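Putative anti-sigma factor antagonist TM1081 (Thermotoga maritima, PDB 3F43) acts, probably when phosphorylated, as an anti-anti-sigma factor that counteracts an anti-sigma factor and so releases a sigma factor from inhibition. Local coordinates at residues E97-L100 with S101-L105; I111-T114 with I115-M119. All blocks are in the same frame, centred on the assembly; numbering follows the deposited sequence. Where two conformers were deposited one is given.

Interaction 1. Residues E97-L100 with S101-L105; sequences ERVL and SLTNL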
# COMPACT_ATOMS: atom_id res chain seq x y z
N GLU A 97 11.80 -1.27 -9.67
CA GLU A 97 12.15 0.14 -9.65
C GLU A 97 11.14 1.02 -10.42
O GLU A 97 10.92 2.17 -10.06
CB GLU A 97 13.57 0.37 -10.21
CG GLU A 97 13.93 1.85 -10.35
CD GLU A 97 13.73 2.66 -9.04
OE1 GLU A 97 14.12 2.13 -7.97
OE2 GLU A 97 13.16 3.80 -9.08
N ARG A 98 10.55 0.47 -11.49
CA ARG A 98 9.53 1.21 -12.24
C ARG A 98 8.31 1.49 -11.37
O ARG A 98 7.76 2.59 -11.38
CB ARG A 98 9.14 0.43 -13.50
CG ARG A 98 8.20 1.13 -14.45
CD ARG A 98 8.19 0.42 -15.80
NE ARG A 98 9.48 0.57 -16.51
CZ ARG A 98 10.38 -0.40 -16.73
NH1 ARG A 98 10.20 -1.67 -16.35
NH2 ARG A 98 11.51 -0.09 -17.37
N VAL A 99 7.91 0.49 -10.57
CA VAL A 99 6.79 0.68 -9.65
C VAL A 99 7.17 1.71 -8.58
O VAL A 99 6.35 2.57 -8.25
CB VAL A 99 6.30 -0.65 -9.05
CG1 VAL A 99 5.38 -0.40 -7.82
CG2 VAL A 99 5.64 -1.50 -10.14
N LEU A 100 8.40 1.61 -8.05
CA LEU A 100 8.87 2.53 -6.98
C LEU A 100 8.88 3.97 -7.47
O LEU A 100 8.57 4.88 -6.74
CB LEU A 100 10.25 2.11 -6.46
CG LEU A 100 10.37 0.77 -5.75
CD1 LEU A 100 11.86 0.45 -5.40
CD2 LEU A 100 9.48 0.67 -4.50
N SER A 101 9.25 4.15 -8.74
CA SER A 101 9.25 5.46 -9.39
C SER A 101 7.85 6.02 -9.65
O SER A 101 7.54 7.16 -9.29
CB SER A 101 10.00 5.37 -10.72
OG SER A 101 10.06 6.61 -11.40
N LEU A 102 7.02 5.21 -10.29
CA LEU A 102 5.70 5.67 -10.66
C LEU A 102 4.81 5.94 -9.44
O LEU A 102 3.88 6.77 -9.54
CB LEU A 102 5.02 4.70 -11.64
CG LEU A 102 5.51 4.69 -13.08
CD1 LEU A 102 4.68 3.67 -13.88
CD2 LEU A 102 5.43 6.08 -13.70
N THR A 103 5.06 5.28 -8.32
CA THR A 103 4.30 5.54 -7.09
C THR A 103 4.99 6.55 -6.17
O THR A 103 4.54 6.76 -5.06
CB THR A 103 4.09 4.23 -6.30
OG1 THR A 103 5.36 3.74 -5.83
CG2 THR A 103 3.41 3.16 -7.16
N ASN A 104 6.08 7.15 -6.65
CA ASN A 104 6.83 8.20 -5.94
C ASN A 104 7.51 7.72 -4.66
O ASN A 104 8.00 8.54 -3.87
CB ASN A 104 5.95 9.44 -5.68
CG ASN A 104 5.81 10.33 -6.89
OD1 ASN A 104 6.21 9.99 -8.00
ND2 ASN A 104 5.17 11.47 -6.68
N LEU A 105 7.56 6.40 -4.45
CA LEU A 105 8.19 5.88 -3.26
C LEU A 105 9.69 6.23 -3.24
O LEU A 105 10.26 6.48 -2.19
CB LEU A 105 7.93 4.38 -3.15
CG LEU A 105 8.06 3.62 -1.88
CD1 LEU A 105 7.74 4.37 -0.61
CD2 LEU A 105 7.21 2.31 -2.09

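Interaction 2. Residues I111-T114 with I115-M119; sequences IYDT and ISEAM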
# COMPACT_ATOMS: atom_id res chain seq x y z
N ILE A 111 16.91 4.38 -1.52
CA ILE A 111 17.07 3.21 -2.37
C ILE A 111 18.51 3.14 -2.83
O ILE A 111 19.08 4.14 -3.33
CB ILE A 111 16.16 3.26 -3.61
CG1 ILE A 111 14.68 3.35 -3.23
CG2 ILE A 111 16.46 2.07 -4.52
CD1 ILE A 111 13.76 3.63 -4.43
N TYR A 112 19.14 1.98 -2.63
CA TYR A 112 20.53 1.80 -2.97
C TYR A 112 20.69 0.61 -3.87
O TYR A 112 19.96 -0.35 -3.76
CB TYR A 112 21.41 1.60 -1.72
CG TYR A 112 21.37 2.75 -0.75
CD1 TYR A 112 22.07 3.92 -0.99
CD2 TYR A 112 20.60 2.68 0.41
CE1 TYR A 112 22.01 4.99 -0.10
CE2 TYR A 112 20.53 3.74 1.30
CZ TYR A 112 21.24 4.88 1.04
OH TYR A 112 21.15 5.92 1.92
N ASP A 113 21.70 0.66 -4.72
CA ASP A 113 21.98 -0.42 -5.66
C ASP A 113 22.54 -1.65 -4.94
O ASP A 113 22.30 -2.77 -5.38
CB ASP A 113 22.97 -0.01 -6.73
CG ASP A 113 22.38 0.92 -7.77
OD1 ASP A 113 21.14 1.01 -7.91
OD2 ASP A 113 23.20 1.53 -8.49
N THR A 114 23.27 -1.43 -3.84
CA THR A 114 24.00 -2.49 -3.15
C THR A 114 24.00 -2.32 -1.63
O THR A 114 23.79 -1.22 -1.11
CB THR A 114 25.48 -2.59 -3.59
OG1 THR A 114 26.25 -1.50 -3.05
CG2 THR A 114 25.60 -2.61 -5.14
N ILE A 115 24.20 -3.43 -0.94
CA ILE A 115 24.21 -3.46 0.50
C ILE A 115 25.37 -2.60 1.07
O ILE A 115 25.16 -1.89 2.05
CB ILE A 115 24.27 -4.94 1.04
CG1 ILE A 115 22.97 -5.67 0.69
CG2 ILE A 115 24.53 -4.95 2.56
CD1 ILE A 115 22.97 -7.21 1.05
N SER A 116 26.53 -2.59 0.43
CA SER A 116 27.65 -1.80 0.98
C SER A 116 27.33 -0.32 0.92
O SER A 116 27.63 0.42 1.85
CB SER A 116 28.99 -2.15 0.31
OG SER A 116 28.90 -2.03 -1.10
N GLU A 117 26.67 0.11 -0.14
CA GLU A 117 26.23 1.51 -0.23
C GLU A 117 25.28 1.88 0.90
O GLU A 117 25.41 2.93 1.51
CB GLU A 117 25.57 1.78 -1.57
CG GLU A 117 26.56 1.72 -2.75
CD GLU A 117 25.86 1.59 -4.11
OE1 GLU A 117 24.61 1.60 -4.17
OE2 GLU A 117 26.58 1.47 -5.12
N ALA A 118 24.31 1.01 1.18
CA ALA A 118 23.34 1.25 2.27
C ALA A 118 24.04 1.30 3.63
O ALA A 118 23.72 2.14 4.48
CB ALA A 118 22.22 0.16 2.27
N MSE A 119 24.99 0.40 3.83
CA MSE A 119 25.72 0.34 5.10
C MSE A 119 26.49 1.63 5.32
O MSE A 119 26.50 2.19 6.43
CB MSE A 119 26.69 -0.84 5.15
CG MSE A 119 26.07 -2.21 5.37
SE MSE A 119 25.16 -2.54 7.10
CE MSE A 119 25.64 -0.92 8.10
O HOH W 1 29.22 -2.49 -3.59

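Interaction 1. Residues E97-L100 with S101-L105
Two donors of Thr-103 grip the carbonyl oxygen of Val-99: Thr-103 OG1 at 2.9 Å from Val-99 O and Thr-103 N at 3.0 Å from that same oxygen, reaching it from opposite faces of the carbonyl plane. Threonine suits the place because its hydroxyl, set between backbone N and carbonyl carbon (chi1 66°), folds back onto the preceding turn, while its methyl CG2 lies 4.1 Å from Val-99 CG1. Before it the helical bonds are regular: Leu-102 N donates to Arg-98 O at 2.9 Å. The side chain of Leu-102 follows, with Leu-102 CG lying 3.5 Å from Arg-98 O. This is the C-terminal end of helix 94-102, the crossover helix of the beta-alpha-beta unit that joins strands 86-90 and 110-112 in the STAS domain. Thr-103 leaves helical geometry and Asn-104 takes a left-handed backbone (phi 66°), which asparagine tolerates better than most residues. The turn brings Leu-105 back toward Leu-100 of the last helical turn, so that Leu-105 CD2 packs obliquely on Leu-100 CD2 at 3.7 Å. Leu-105 also lies on Leu-70 and Leu-77 of helix 67-83, whereas the more exposed Leu-102 packs against Leu-102 of the second subunit.

Interaction 2. Residues I111-T114 with I115-M119
Thr-114 and Glu-117 meet at the start of helix 115-123 as N-cap and N3 residues, where Glu-117 OE1 takes a weak bond from the N-cap N-H, as in the N3 half of a capping box. Glu-117 CG lies beside its own backbone N (chi1 -68°) and the chain runs extended beyond it, carrying the carboxylate back over the turn that leaves strand 110-112. There a single oxygen, Glu-117 OE1, takes weak hydrogen bonds from Asp-113 N at 3.1 Å and from Thr-114 N at 3.3 Å, both well bent. Glutamate suits this site: it is long enough to reach those backbone N-H groups, and its charge probably gains from the helix N-terminus. Asp-113 OD2 stands 4.5 Å from Glu-117 OE1, a like charge that would oppose this stabilisation. Thr-114 O starts the helical bonding by accepting Ala-118 N. One face of the Tyr-112 ring is turned to the first helical turn, with Ala-118 CA and Glu-117 O over it, both offset toward the rim. Ala-118 CA sits 3.9 Å from the ring centroid and 23° off its normal, in a CH-pi contact, and Ala-118 CB touches Tyr-112 CD2 at 3.5 Å. Alanine suits this place, its single methyl leaving the backbone CA close enough to lie over the ring, while also packing on Phe-56 of strand 54-58. With chi1 of 74°, the Thr-114 hydroxyl turns toward the first helical turn, where one water bridges Thr-114 OG1 at 3.2 Å and Ser-116 OG at 2.6 Å.

The two contacts follow one another along the chain and mark complementary points of the STAS fold: interaction 1 ends helix 94-102, and interaction 2 carries the chain from the end of strand 110-112 into helix 115-123. They touch where Leu-100 CD1 packs on Ile-111 CD1 at 3.8 Å, joining the crossover helix to the strand. Interaction 1 is partly buried: Val-99, Thr-103 and Leu-105 pack on helix 67-83, Leu-100 on strand 110-112, and Leu-102, Thr-103 and Leu-105 also meet the second subunit. Interaction 2 is a surface contact that no other chain of the assembly touches. Their polar chemistry is reversed: a threonine hydroxyl donates to a carbonyl at the helix C-terminus, whereas a carboxylate accepts backbone N-H groups at the N-terminus.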